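Glycosyltransferase Gtf1 (Streptococcus pneumoniae, PDB 4PQG) is a bacterial glycosyltransferase of the GT-B fold class that holds UDP and carries an additional, extended antiparallel beta-sheet domain. Local coordinates at residues Y74-I80 with F174-D178; Q401-Y405 with L472-L478; I422-P427 with S485-A489. All blocks are in the same frame, centred on the assembly; numbering follows the deposited sequence.

Contact 1 of 3, residues Y74-I80 with F174-D178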
ATOM      1  N   TYR A  74      -2.415  13.601  11.759  1.00 16.52           N
ATOM      2  CA  TYR A  74      -3.200  14.000  12.944  1.00 16.77           C
ATOM      3  C   TYR A  74      -2.359  14.034  14.234  1.00 17.81           C
ATOM      4  O   TYR A  74      -2.633  14.790  15.154  1.00 17.47           O
ATOM      5  CB  TYR A  74      -4.444  13.107  13.079  1.00 15.98           C
ATOM      6  CG  TYR A  74      -5.392  13.288  11.907  1.00 15.69           C
ATOM      7  CD1 TYR A  74      -6.374  14.279  11.938  1.00 15.66           C
ATOM      8  CD2 TYR A  74      -5.279  12.487  10.752  1.00 15.59           C
ATOM      9  CE1 TYR A  74      -7.239  14.465  10.868  1.00 16.05           C
ATOM     10  CE2 TYR A  74      -6.131  12.658   9.674  1.00 15.37           C
ATOM     11  CZ  TYR A  74      -7.097  13.662   9.735  1.00 16.22           C
ATOM     12  OH  TYR A  74      -7.938  13.889   8.690  1.00 16.66           O
ATOM     13  N   ASN A  75      -1.327  13.204  14.269  1.00 19.43           N
ATOM     14  CA  ASN A  75      -0.378  13.110  15.392  1.00 21.82           C
ATOM     15  C   ASN A  75       0.669  14.241  15.397  1.00 21.53           C
ATOM     16  O   ASN A  75       1.208  14.605  16.458  1.00 21.43           O
ATOM     17  CB  ASN A  75       0.343  11.744  15.289  1.00 24.71           C
ATOM     18  CG  ASN A  75       1.521  11.627  16.229  1.00 27.27           C
ATOM     19  OD1 ASN A  75       2.670  11.686  15.800  1.00 29.99           O
ATOM     20  ND2 ASN A  75       1.240  11.503  17.524  1.00 29.62           N
ATOM     21  N   HIS A  76       0.935  14.789  14.209  1.00 20.10           N
ATOM     22  CA  HIS A  76       2.056  15.703  13.954  1.00 20.91           C
ATOM     23  C   HIS A  76       1.992  16.971  14.748  1.00 21.07           C
ATOM     24  O   HIS A  76       3.030  17.500  15.157  1.00 20.23           O
ATOM     25  CB  HIS A  76       2.139  16.051  12.469  1.00 21.19           C
ATOM     26  CG  HIS A  76       3.227  17.043  12.128  1.00 22.39           C
ATOM     27  ND1 HIS A  76       4.533  16.719  12.140  1.00 24.29           N
ATOM     28  CD2 HIS A  76       3.157  18.382  11.747  1.00 23.80           C
ATOM     29  CE1 HIS A  76       5.265  17.799  11.789  1.00 24.16           C
ATOM     30  NE2 HIS A  76       4.419  18.812  11.544  1.00 24.27           N
ATOM     31  N   PHE A  77       0.775  17.454  14.979  1.00 20.41           N
ATOM     32  CA  PHE A  77       0.551  18.656  15.755  1.00 21.27           C
ATOM     33  C   PHE A  77       0.682  18.434  17.262  1.00 20.00           C
ATOM     34  O   PHE A  77       0.511  19.369  18.036  1.00 20.76           O
ATOM     35  CB  PHE A  77      -0.837  19.229  15.445  1.00 22.16           C
ATOM     36  CG  PHE A  77      -1.057  19.562  13.991  1.00 23.22           C
ATOM     37  CD1 PHE A  77      -0.697  20.804  13.490  1.00 24.34           C
ATOM     38  CD2 PHE A  77      -1.660  18.642  13.134  1.00 24.52           C
ATOM     39  CE1 PHE A  77      -0.914  21.135  12.152  1.00 25.00           C
ATOM     40  CE2 PHE A  77      -1.880  18.958  11.793  1.00 24.81           C
ATOM     41  CZ  PHE A  77      -1.511  20.211  11.300  1.00 25.24           C
ATOM     42  N   THR A  78       0.913  17.199  17.692  1.00 18.68           N
ATOM     43  CA  THR A  78       1.055  16.911  19.102  1.00 18.24           C
ATOM     44  C   THR A  78       2.503  16.524  19.395  1.00 19.16           C
ATOM     45  O   THR A  78       3.327  16.392  18.481  1.00 18.70           O
ATOM     46  CB  THR A  78       0.117  15.764  19.581  1.00 17.99           C
ATOM     47  OG1 THR A  78       0.697  14.491  19.263  1.00 17.38           O
ATOM     48  CG2 THR A  78      -1.305  15.886  18.962  1.00 18.01           C
ATOM     49  N   ASP A  79       2.807  16.299  20.664  1.00 20.11           N
ATOM     50  CA  ASP A  79       4.152  15.869  21.033  1.00 20.85           C
ATOM     51  C   ASP A  79       4.230  14.371  21.337  1.00 21.30           C
ATOM     52  O   ASP A  79       5.248  13.899  21.838  1.00 20.63           O
ATOM     53  CB  ASP A  79       4.673  16.704  22.209  1.00 22.36           C
ATOM     54  CG  ASP A  79       3.969  16.393  23.523  1.00 23.06           C
ATOM     55  OD1 ASP A  79       3.101  15.488  23.613  1.00 23.29           O
ATOM     56  OD2 ASP A  79       4.288  17.075  24.507  1.00 24.79           O
ATOM     57  N   ILE A  80       3.163  13.623  21.035  1.00 20.95           N
ATOM     58  CA  ILE A  80       3.199  12.154  21.177  1.00 20.71           C
ATOM     59  C   ILE A  80       3.909  11.552  19.965  1.00 22.33           C
ATOM     60  O   ILE A  80       3.536  11.829  18.808  1.00 22.15           O
ATOM     61  CB  ILE A  80       1.795  11.539  21.365  1.00 20.37           C
ATOM     62  CG1 ILE A  80       1.200  12.026  22.696  1.00 18.99           C
ATOM     63  CG2 ILE A  80       1.847  10.004  21.242  1.00 19.04           C
ATOM     64  CD1 ILE A  80      -0.185  11.499  23.024  1.00 18.98           C
ATOM     65  N   PHE A 174      -7.331  15.236  20.020  1.00 15.98           N
ATOM     66  CA  PHE A 174      -5.963  14.705  20.058  1.00 16.21           C
ATOM     67  C   PHE A 174      -5.185  15.331  21.210  1.00 16.01           C
ATOM     68  O   PHE A 174      -5.317  16.538  21.473  1.00 16.52           O
ATOM     69  CB  PHE A 174      -5.254  14.883  18.701  1.00 15.47           C
ATOM     70  CG  PHE A 174      -5.752  13.924  17.646  1.00 16.46           C
ATOM     71  CD1 PHE A 174      -5.074  12.733  17.395  1.00 16.87           C
ATOM     72  CD2 PHE A 174      -6.933  14.178  16.947  1.00 17.02           C
ATOM     73  CE1 PHE A 174      -5.553  11.824  16.461  1.00 17.32           C
ATOM     74  CE2 PHE A 174      -7.411  13.279  16.004  1.00 17.35           C
ATOM     75  CZ  PHE A 174      -6.719  12.094  15.761  1.00 17.22           C
ATOM     76  N   TYR A 175      -4.376  14.508  21.874  1.00 16.64           N
ATOM     77  CA  TYR A 175      -3.687  14.887  23.110  1.00 17.75           C
ATOM     78  C   TYR A 175      -2.171  14.960  22.972  1.00 18.49           C
ATOM     79  O   TYR A 175      -1.566  14.343  22.059  1.00 17.33           O
ATOM     80  CB  TYR A 175      -4.010  13.891  24.229  1.00 19.24           C
ATOM     81  CG  TYR A 175      -5.480  13.805  24.523  1.00 21.18           C
ATOM     82  CD1 TYR A 175      -6.080  14.698  25.402  1.00 21.01           C
ATOM     83  CD2 TYR A 175      -6.271  12.816  23.919  1.00 22.66           C
ATOM     84  CE1 TYR A 175      -7.434  14.641  25.663  1.00 22.66           C
ATOM     85  CE2 TYR A 175      -7.628  12.736  24.176  1.00 24.44           C
ATOM     86  CZ  TYR A 175      -8.203  13.663  25.043  1.00 25.89           C
ATOM     87  OH  TYR A 175      -9.552  13.605  25.303  1.00 28.50           O
ATOM     88  N   ASN A 176      -1.573  15.721  23.895  1.00 17.90           N
ATOM     89  CA  ASN A 176      -0.138  15.646  24.160  1.00 18.43           C
ATOM     90  C   ASN A 176       0.162  14.561  25.196  1.00 18.46           C
ATOM     91  O   ASN A 176      -0.755  14.028  25.828  1.00 17.74           O
ATOM     92  CB  ASN A 176       0.387  17.005  24.661  1.00 18.34           C
ATOM     93  CG  ASN A 176       0.634  17.994  23.536  1.00 18.91           C
ATOM     94  OD1 ASN A 176       0.832  17.623  22.378  1.00 18.44           O
ATOM     95  ND2 ASN A 176       0.629  19.272  23.877  1.00 20.97           N
ATOM     96  N   GLU A 177       1.448  14.248  25.385  1.00 19.54           N
ATOM     97  CA  GLU A 177       1.870  13.249  26.381  1.00 22.84           C
ATOM     98  C   GLU A 177       1.299  13.454  27.780  1.00 23.55           C
ATOM     99  O   GLU A 177       0.913  12.482  28.440  1.00 24.01           O
ATOM    100  CB  GLU A 177       3.392  13.193  26.490  1.00 24.48           C
ATOM    101  CG  GLU A 177       4.072  12.568  25.293  1.00 26.26           C
ATOM    102  CD  GLU A 177       5.558  12.368  25.532  1.00 29.85           C
ATOM    103  OE1 GLU A 177       6.155  13.110  26.345  1.00 31.37           O
ATOM    104  OE2 GLU A 177       6.132  11.460  24.910  1.00 29.81           O
ATOM    105  N   ASP A 178       1.219  14.707  28.218  1.00 23.89           N
ATOM    106  CA  ASP A 178       0.796  15.007  29.591  1.00 25.03           C
ATOM    107  C   ASP A 178      -0.718  14.942  29.787  1.00 24.84           C
ATOM    108  O   ASP A 178      -1.205  15.237  30.873  1.00 23.82           O
ATOM    109  CB  ASP A 178       1.335  16.370  30.053  1.00 26.05           C
ATOM    110  CG  ASP A 178       0.791  17.526  29.236  1.00 28.15           C
ATOM    111  OD1 ASP A 178      -0.101  17.325  28.376  1.00 27.08           O
ATOM    112  OD2 ASP A 178       1.286  18.653  29.440  1.00 30.90           O
TER
HETATM  113  O   HOH W   1       2.164  20.118  20.937  1.00 38.33           O
HETATM  114  O   HOH W   2       3.020  16.889  26.957  1.00 20.57           O

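Contact 2 of 3, residues Q401-Y405 with L472-L478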
ATOM      1  N   GLN A 401      10.486 -20.970  -2.957  1.00 28.13           N
ATOM      2  CA  GLN A 401       9.950 -22.301  -2.635  1.00 28.02           C
ATOM      3  C   GLN A 401       9.097 -22.862  -3.790  1.00 27.65           C
ATOM      4  O   GLN A 401       8.620 -23.995  -3.737  1.00 26.48           O
ATOM      5  CB  GLN A 401       9.121 -22.259  -1.360  1.00 29.59           C
ATOM      6  CG  GLN A 401       9.905 -21.840  -0.124  1.00 33.22           C
ATOM      7  CD  GLN A 401       9.061 -21.833   1.135  1.00 35.68           C
ATOM      8  OE1 GLN A 401       8.464 -22.841   1.505  1.00 37.10           O
ATOM      9  NE2 GLN A 401       9.021 -20.691   1.811  1.00 37.32           N
ATOM     10  N   TYR A 402       8.939 -22.065  -4.841  1.00 27.36           N
ATOM     11  CA  TYR A 402       8.052 -22.407  -5.953  1.00 26.75           C
ATOM     12  C   TYR A 402       8.805 -22.511  -7.280  1.00 26.68           C
ATOM     13  O   TYR A 402       9.968 -22.126  -7.383  1.00 26.31           O
ATOM     14  CB  TYR A 402       6.911 -21.375  -6.057  1.00 25.56           C
ATOM     15  CG  TYR A 402       5.973 -21.366  -4.866  1.00 26.28           C
ATOM     16  CD1 TYR A 402       4.780 -22.081  -4.894  1.00 25.65           C
ATOM     17  CD2 TYR A 402       6.283 -20.640  -3.701  1.00 26.55           C
ATOM     18  CE1 TYR A 402       3.915 -22.073  -3.814  1.00 26.01           C
ATOM     19  CE2 TYR A 402       5.422 -20.627  -2.616  1.00 26.57           C
ATOM     20  CZ  TYR A 402       4.243 -21.348  -2.680  1.00 26.07           C
ATOM     21  OH  TYR A 402       3.375 -21.355  -1.621  1.00 26.34           O
ATOM     22  N   GLU A 403       8.135 -23.023  -8.305  1.00 26.20           N
ATOM     23  CA  GLU A 403       8.779 -23.157  -9.590  1.00 25.14           C
ATOM     24  C   GLU A 403       8.473 -22.039 -10.572  1.00 24.18           C
ATOM     25  O   GLU A 403       9.398 -21.511 -11.200  1.00 23.06           O
ATOM     26  CB  GLU A 403       8.506 -24.533 -10.193  1.00 28.21           C
ATOM     27  CG  GLU A 403       9.265 -25.635  -9.462  1.00 29.95           C
ATOM     28  CD  GLU A 403       9.127 -26.998 -10.113  1.00 32.46           C
ATOM     29  OE1 GLU A 403       8.113 -27.241 -10.807  1.00 33.76           O
ATOM     30  OE2 GLU A 403      10.036 -27.833  -9.918  1.00 35.43           O
ATOM     31  N   VAL A 404       7.194 -21.670 -10.695  1.00 23.17           N
ATOM     32  CA  VAL A 404       6.763 -20.722 -11.716  1.00 22.71           C
ATOM     33  C   VAL A 404       5.748 -19.726 -11.133  1.00 22.65           C
ATOM     34  O   VAL A 404       4.907 -20.102 -10.316  1.00 23.92           O
ATOM     35  CB  VAL A 404       6.116 -21.443 -12.926  1.00 23.12           C
ATOM     36  CG1 VAL A 404       5.600 -20.434 -13.967  1.00 22.74           C
ATOM     37  CG2 VAL A 404       7.097 -22.423 -13.580  1.00 23.23           C
ATOM     38  N   TYR A 405       5.838 -18.474 -11.575  1.00 21.19           N
ATOM     39  CA  TYR A 405       4.910 -17.419 -11.172  1.00 21.12           C
ATOM     40  C   TYR A 405       3.919 -17.154 -12.306  1.00 20.58           C
ATOM     41  O   TYR A 405       4.328 -17.045 -13.460  1.00 20.82           O
ATOM     42  CB  TYR A 405       5.676 -16.121 -10.842  1.00 21.21           C
ATOM     43  CG  TYR A 405       4.782 -15.024 -10.284  1.00 22.34           C
ATOM     44  CD1 TYR A 405       4.676 -14.817  -8.909  1.00 22.22           C
ATOM     45  CD2 TYR A 405       4.039 -14.195 -11.136  1.00 22.34           C
ATOM     46  CE1 TYR A 405       3.841 -13.824  -8.396  1.00 22.19           C
ATOM     47  CE2 TYR A 405       3.196 -13.209 -10.631  1.00 21.82           C
ATOM     48  CZ  TYR A 405       3.103 -13.030  -9.265  1.00 21.82           C
ATOM     49  OH  TYR A 405       2.267 -12.051  -8.764  1.00 22.45           O
ATOM     50  N   LEU A 472       5.640 -25.447 -20.672  1.00 31.38           N
ATOM     51  CA  LEU A 472       6.859 -25.153 -19.898  1.00 30.43           C
ATOM     52  C   LEU A 472       7.434 -26.432 -19.305  1.00 30.61           C
ATOM     53  O   LEU A 472       8.647 -26.653 -19.330  1.00 33.00           O
ATOM     54  CB  LEU A 472       6.562 -24.135 -18.778  1.00 29.31           C
ATOM     55  CG  LEU A 472       7.708 -23.625 -17.897  1.00 28.94           C
ATOM     56  CD1 LEU A 472       7.356 -22.230 -17.385  1.00 29.53           C
ATOM     57  CD2 LEU A 472       7.997 -24.564 -16.725  1.00 29.87           C
ATOM     58  N   TYR A 473       6.551 -27.267 -18.774  1.00 30.73           N
ATOM     59  CA  TYR A 473       6.965 -28.508 -18.169  1.00 33.19           C
ATOM     60  C   TYR A 473       7.272 -29.580 -19.220  1.00 35.46           C
ATOM     61  O   TYR A 473       8.302 -30.260 -19.136  1.00 35.97           O
ATOM     62  CB  TYR A 473       5.908 -28.983 -17.183  1.00 32.51           C
ATOM     63  CG  TYR A 473       5.944 -28.227 -15.876  1.00 34.27           C
ATOM     64  CD1 TYR A 473       6.890 -28.534 -14.897  1.00 36.01           C
ATOM     65  CD2 TYR A 473       5.032 -27.204 -15.611  1.00 34.79           C
ATOM     66  CE1 TYR A 473       6.926 -27.847 -13.691  1.00 36.50           C
ATOM     67  CE2 TYR A 473       5.059 -26.510 -14.412  1.00 34.15           C
ATOM     68  CZ  TYR A 473       6.005 -26.828 -13.454  1.00 35.99           C
ATOM     69  OH  TYR A 473       6.032 -26.141 -12.258  1.00 33.73           O
ATOM     70  N   GLN A 474       6.398 -29.695 -20.217  1.00 35.27           N
ATOM     71  CA  GLN A 474       6.501 -30.751 -21.223  1.00 37.72           C
ATOM     72  C   GLN A 474       7.698 -30.557 -22.148  1.00 38.38           C
ATOM     73  O   GLN A 474       8.293 -31.538 -22.582  1.00 39.65           O
ATOM     74  CB  GLN A 474       5.185 -30.900 -22.007  1.00 39.25           C
ATOM     75  CG  GLN A 474       4.047 -31.450 -21.145  1.00 42.93           C
ATOM     76  CD  GLN A 474       2.690 -31.504 -21.843  1.00 45.80           C
ATOM     77  OE1 GLN A 474       2.397 -30.729 -22.763  1.00 48.36           O
ATOM     78  NE2 GLN A 474       1.842 -32.423 -21.388  1.00 45.83           N
ATOM     79  N   GLU A 475       8.060 -29.304 -22.433  1.00 36.61           N
ATOM     80  CA  GLU A 475       9.278 -29.010 -23.198  1.00 35.30           C
ATOM     81  C   GLU A 475      10.510 -28.791 -22.305  1.00 35.69           C
ATOM     82  O   GLU A 475      11.552 -28.335 -22.784  1.00 37.39           O
ATOM     83  CB  GLU A 475       9.069 -27.823 -24.150  1.00 35.62           C
ATOM     84  CG  GLU A 475       7.863 -27.978 -25.071  1.00 35.78           C
ATOM     85  CD  GLU A 475       7.800 -26.932 -26.166  1.00 37.49           C
ATOM     86  OE1 GLU A 475       8.442 -25.869 -26.040  1.00 38.51           O
ATOM     87  OE2 GLU A 475       7.090 -27.166 -27.167  1.00 39.83           O
ATOM     88  N   ASN A 476      10.384 -29.117 -21.016  1.00 34.96           N
ATOM     89  CA  ASN A 476      11.505 -29.074 -20.075  1.00 37.57           C
ATOM     90  C   ASN A 476      12.209 -27.725 -20.002  1.00 35.58           C
ATOM     91  O   ASN A 476      13.438 -27.667 -20.011  1.00 33.17           O
ATOM     92  CB  ASN A 476      12.534 -30.156 -20.425  1.00 40.21           C
ATOM     93  CG  ASN A 476      12.542 -31.285 -19.431  1.00 45.61           C
ATOM     94  OD1 ASN A 476      11.711 -32.199 -19.505  1.00 47.81           O
ATOM     95  ND2 ASN A 476      13.484 -31.234 -18.485  1.00 46.46           N
ATOM     96  N   ARG A 477      11.437 -26.645 -19.938  1.00 34.66           N
ATOM     97  CA  ARG A 477      12.012 -25.305 -20.050  1.00 35.27           C
ATOM     98  C   ARG A 477      12.422 -24.682 -18.705  1.00 33.36           C
ATOM     99  O   ARG A 477      13.066 -23.634 -18.682  1.00 30.91           O
ATOM    100  CB  ARG A 477      11.078 -24.365 -20.833  1.00 37.87           C
ATOM    101  CG  ARG A 477      10.626 -24.889 -22.200  1.00 40.65           C
ATOM    102  CD  ARG A 477      11.653 -24.662 -23.301  1.00 41.19           C
ATOM    103  NE  ARG A 477      11.924 -23.243 -23.496  1.00 44.13           N
ATOM    104  CZ  ARG A 477      13.090 -22.657 -23.236  1.00 47.96           C
ATOM    105  NH1 ARG A 477      14.123 -23.372 -22.806  1.00 51.39           N
ATOM    106  NH2 ARG A 477      13.238 -21.356 -23.429  1.00 48.53           N
ATOM    107  N   LEU A 478      12.085 -25.348 -17.603  1.00 31.72           N
ATOM    108  CA  LEU A 478      12.185 -24.742 -16.267  1.00 31.65           C
ATOM    109  C   LEU A 478      13.599 -24.286 -15.853  1.00 32.00           C
ATOM    110  O   LEU A 478      13.771 -23.149 -15.404  1.00 30.79           O
ATOM    111  CB  LEU A 478      11.557 -25.649 -15.195  1.00 29.84           C
ATOM    112  CG  LEU A 478      11.637 -25.147 -13.744  1.00 31.01           C
ATOM    113  CD1 LEU A 478      10.815 -23.874 -13.523  1.00 30.53           C
ATOM    114  CD2 LEU A 478      11.219 -26.240 -12.771  1.00 28.86           C
TER

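Contact 3 of 3, residues I422-P427 with S485-A489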
ATOM      1  N   ILE A 422      11.175 -12.768 -10.181  1.00 21.72           N
ATOM      2  CA  ILE A 422      12.378 -13.080 -10.983  1.00 23.52           C
ATOM      3  C   ILE A 422      13.677 -13.025 -10.155  1.00 24.05           C
ATOM      4  O   ILE A 422      14.642 -13.743 -10.452  1.00 23.89           O
ATOM      5  CB  ILE A 422      12.533 -12.213 -12.268  1.00 24.45           C
ATOM      6  CG1 ILE A 422      12.738 -10.733 -11.934  1.00 24.29           C
ATOM      7  CG2 ILE A 422      11.354 -12.419 -13.222  1.00 23.66           C
ATOM      8  CD1 ILE A 422      13.435  -9.950 -13.027  1.00 24.95           C
ATOM      9  N   GLY A 423      13.696 -12.159  -9.139  1.00 23.14           N
ATOM     10  CA  GLY A 423      14.806 -12.092  -8.183  1.00 24.17           C
ATOM     11  C   GLY A 423      14.977 -13.368  -7.381  1.00 24.42           C
ATOM     12  O   GLY A 423      16.057 -13.631  -6.860  1.00 26.46           O
ATOM     13  N   SER A 424      13.905 -14.150  -7.273  1.00 23.61           N
ATOM     14  CA  SER A 424      13.942 -15.476  -6.662  1.00 23.63           C
ATOM     15  C   SER A 424      13.940 -16.607  -7.724  1.00 23.68           C
ATOM     16  O   SER A 424      13.627 -17.765  -7.420  1.00 24.14           O
ATOM     17  CB  SER A 424      12.760 -15.653  -5.703  1.00 25.23           C
ATOM     18  OG  SER A 424      13.001 -15.042  -4.444  1.00 26.22           O
ATOM     19  N   GLY A 425      14.267 -16.249  -8.962  1.00 23.85           N
ATOM     20  CA  GLY A 425      14.431 -17.217 -10.045  1.00 24.66           C
ATOM     21  C   GLY A 425      13.148 -17.884 -10.514  1.00 25.00           C
ATOM     22  O   GLY A 425      13.146 -19.069 -10.879  1.00 23.36           O
ATOM     23  N   LEU A 426      12.051 -17.136 -10.511  1.00 22.52           N
ATOM     24  CA  LEU A 426      10.805 -17.703 -11.035  1.00 22.69           C
ATOM     25  C   LEU A 426      10.606 -17.271 -12.460  1.00 23.28           C
ATOM     26  O   LEU A 426      10.699 -16.075 -12.762  1.00 23.03           O
ATOM     27  CB  LEU A 426       9.588 -17.307 -10.180  1.00 21.96           C
ATOM     28  CG  LEU A 426       9.555 -17.791  -8.725  1.00 21.51           C
ATOM     29  CD1 LEU A 426       8.305 -17.300  -8.008  1.00 20.96           C
ATOM     30  CD2 LEU A 426       9.635 -19.301  -8.651  1.00 21.29           C
ATOM     31  N   PRO A 427      10.347 -18.242 -13.355  1.00 24.12           N
ATOM     32  CA  PRO A 427       9.832 -17.887 -14.670  1.00 24.04           C
ATOM     33  C   PRO A 427       8.463 -17.243 -14.494  1.00 23.56           C
ATOM     34  O   PRO A 427       7.773 -17.542 -13.516  1.00 22.76           O
ATOM     35  CB  PRO A 427       9.678 -19.248 -15.368  1.00 24.34           C
ATOM     36  CG  PRO A 427      10.637 -20.138 -14.645  1.00 25.59           C
ATOM     37  CD  PRO A 427      10.514 -19.702 -13.213  1.00 23.77           C
ATOM     38  N   SER A 485      15.581 -15.713 -15.728  1.00 26.35           N
ATOM     39  CA  SER A 485      14.939 -14.784 -14.768  1.00 27.06           C
ATOM     40  C   SER A 485      15.976 -14.095 -13.881  1.00 27.62           C
ATOM     41  O   SER A 485      15.982 -12.863 -13.763  1.00 28.89           O
ATOM     42  CB  SER A 485      13.897 -15.498 -13.892  1.00 25.75           C
ATOM     43  OG  SER A 485      12.664 -15.652 -14.578  1.00 27.12           O
ATOM     44  N   TYR A 486      16.849 -14.895 -13.264  1.00 28.22           N
ATOM     45  CA  TYR A 486      17.995 -14.373 -12.496  1.00 27.56           C
ATOM     46  C   TYR A 486      18.837 -13.407 -13.331  1.00 28.46           C
ATOM     47  O   TYR A 486      19.272 -12.352 -12.840  1.00 28.98           O
ATOM     48  CB  TYR A 486      18.873 -15.527 -12.034  1.00 27.15           C
ATOM     49  CG  TYR A 486      18.349 -16.312 -10.856  1.00 27.09           C
ATOM     50  CD1 TYR A 486      17.982 -15.671  -9.670  1.00 28.01           C
ATOM     51  CD2 TYR A 486      18.272 -17.712 -10.901  1.00 27.20           C
ATOM     52  CE1 TYR A 486      17.521 -16.396  -8.575  1.00 26.61           C
ATOM     53  CE2 TYR A 486      17.812 -18.441  -9.813  1.00 26.18           C
ATOM     54  CZ  TYR A 486      17.439 -17.774  -8.650  1.00 26.50           C
ATOM     55  OH  TYR A 486      16.987 -18.484  -7.557  1.00 24.16           O
ATOM     56  N   GLN A 487      19.052 -13.750 -14.603  1.00 27.56           N
ATOM     57  CA  GLN A 487      19.788 -12.869 -15.498  1.00 28.07           C
ATOM     58  C   GLN A 487      19.084 -11.513 -15.678  1.00 26.97           C
ATOM     59  O   GLN A 487      19.718 -10.454 -15.538  1.00 24.04           O
ATOM     60  CB  GLN A 487      20.038 -13.550 -16.851  1.00 30.86           C
ATOM     61  CG  GLN A 487      20.944 -12.774 -17.797  1.00 34.77           C
ATOM     62  CD  GLN A 487      21.021 -13.429 -19.165  1.00 37.52           C
ATOM     63  OE1 GLN A 487      21.367 -14.607 -19.277  1.00 38.69           O
ATOM     64  NE2 GLN A 487      20.669 -12.677 -20.210  1.00 37.66           N
ATOM     65  N   ILE A 488      17.781 -11.538 -15.978  1.00 25.44           N
ATOM     66  CA  ILE A 488      17.031 -10.284 -16.071  1.00 25.99           C
ATOM     67  C   ILE A 488      17.108  -9.510 -14.746  1.00 25.36           C
ATOM     68  O   ILE A 488      17.320  -8.296 -14.737  1.00 26.09           O
ATOM     69  CB  ILE A 488      15.547 -10.503 -16.476  1.00 25.91           C
ATOM     70  CG1 ILE A 488      15.461 -10.964 -17.946  1.00 26.00           C
ATOM     71  CG2 ILE A 488      14.732  -9.233 -16.217  1.00 23.36           C
ATOM     72  CD1 ILE A 488      14.138 -11.601 -18.325  1.00 27.16           C
ATOM     73  N   ALA A 489      16.971 -10.238 -13.642  1.00 25.52           N
ATOM     74  CA  ALA A 489      16.921  -9.653 -12.306  1.00 26.38           C
ATOM     75  C   ALA A 489      18.165  -8.846 -11.959  1.00 27.89           C
ATOM     76  O   ALA A 489      18.084  -7.866 -11.216  1.00 26.83           O
ATOM     77  CB  ALA A 489      16.692 -10.740 -11.268  1.00 25.49           C
TER

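Contact 1 of 3, residues Y74-I80 with F174-D178
Two hydrogen bonds of opposite sense join the turn at Thr-78 to Ile-80 with the end of the strand that holds Phe-174 and Tyr-175. Asp-79 N donates to Asn-176 OD1 (2.9 Å), and Glu-177 N donates to Asp-79 OD1 (2.7 Å, nearly linear), so each segment lends one side-chain acceptor to a backbone amide of the other. Water 2 extends this pairing, donating to Asp-79 OD2 (2.8 Å from its oxygen) and accepting from Asp-178 N (3.1 Å); the Asp-79 carboxylate thus serves two successive amides, one directly and one through solvent. Within 74-80, Thr-78 OG1 donates to Asn-75 O (2.9 Å) and accepts from Ile-80 N (3.2 Å), the latter an ST turn, while Asn-75 ND2 reaches Ile-80 O at 2.7 Å. These bonds close the turn in which Asp-79 sits.

Beside the Asp-79 to Glu-177 bond, Ile-80 CG1 packs 3.5 Å from Glu-177 N and 3.9 Å from Glu-177 CG. The other end is apolar. Tyr-74 CB lies over the face of the Phe-174 ring, 4.0 Å from its centroid, in a CH-pi contact; the two rings are near parallel but slid apart and barely overlap. Thr-78 CG2 touches Phe-174 CB at 4.1 Å.

Tyr-74 OH bonds to Glu-192 and Lys-205, outside the two segments, and Glu-177 OE2 is held by Tyr-152. Segment 74-80 follows edge strand 70-72 of the N-terminal parallel sheet, whereas 174-178 opens the turn of the hairpin formed by strands 166-175 and 181-188. The contact thus joins the Rossmann-like N-terminal domain to the extended beta-sheet domain inserted in it.

Contact 2 of 3, residues Q401-Y405 with L472-L478
Glu-403, Val-404 and Leu-478 bury the most surface here. Glu-403 points toward segment 472-478, and its OE1 accepts a hydrogen bond from Tyr-473 OH (2.8 Å), meeting that ring at its edge. The same oxygen also takes the backbone N of Phe-329, so the carboxylate just before the strand has two donors. The flank of this acid is covered by Leu-478, whose CD2 comes within 3.5 Å of Glu-403 CD.

Val-404 supplies the apolar half: its CG2 touches both Leu-472 CD1 (3.8 Å) and Leu-478 CD1 (4.0 Å), which approach it about at right angles. Both leucines can reach one valine because the chain turns sharply between them. A Schellman motif with Asn-476 as C-prime residue at positive phi (Arg-477 N to Leu-472 O, 2.9 Å; Asn-476 N to Tyr-473 O, 3.0 Å) ends helix 458-474 just before helix 478-489 starts. The helix-to-helix corner thus packs on strand 404-406, which lies between strands 330-334 and 428-431 in the C-terminal parallel sheet.

Contact 3 of 3, residues I422-P427 with S485-A489
The ring of Tyr-486 lies flat over Gly-425, whose CA stands 3.5 Å from the ring centroid and only 17° off its normal, a close CH-pi contact. A side chain at Gly-425 could not fit: an ideal CB would come to 2.3 Å from Tyr-486 CZ. Gly-425 also has positive phi, as the C-prime residue of the Schellman motif that ends helix 416-423, with its N bonded to Ile-422 O (2.9 Å). Beyond the ring, Tyr-486 OH bonds to Thr-320 O.

Ile-422 buries the largest area, its CD1 touching Ile-488 CG2 (3.5 Å) and Ala-489 CB (3.8 Å). Small residues meet closely where Gly-423 CA is 5.2 Å from Ala-489 CA and 3.9 Å from Ala-489 CB. Ser-485 OG donates to Leu-426 O at 2.7 Å. With this single direct hydrogen bond amid van der Waals packing, much of it side chain on backbone, the geometry is consistent with a fit set largely by shape, with Gly-425 the position where a side chain would clash.

In the fold
Contacts 2 and 3 lie on the same side of the chain's centre, their own centres about 13 Å apart, in the C-terminal Rossmann-like domain; contact 1 is on the opposite side, its centre about 54 Å and 46 Å from theirs. Contact 3 is buried, whereas the other two are partly buried. Contacts 2 and 3 share helix 478-489, which begins at Leu-478, and meet where Tyr-405 N probably hydrogen-bonds to Pro-427 O (2.9 Å). Each includes a Schellman helix end. Chemistry follows position: contact 1, between domains, combines side-chain-to-amide bonds and bridging water with one CH-pi contact, contact 2 joins a tyrosine–carboxylate bond to a valine–leucine cluster, and contact 3 is mainly close packing.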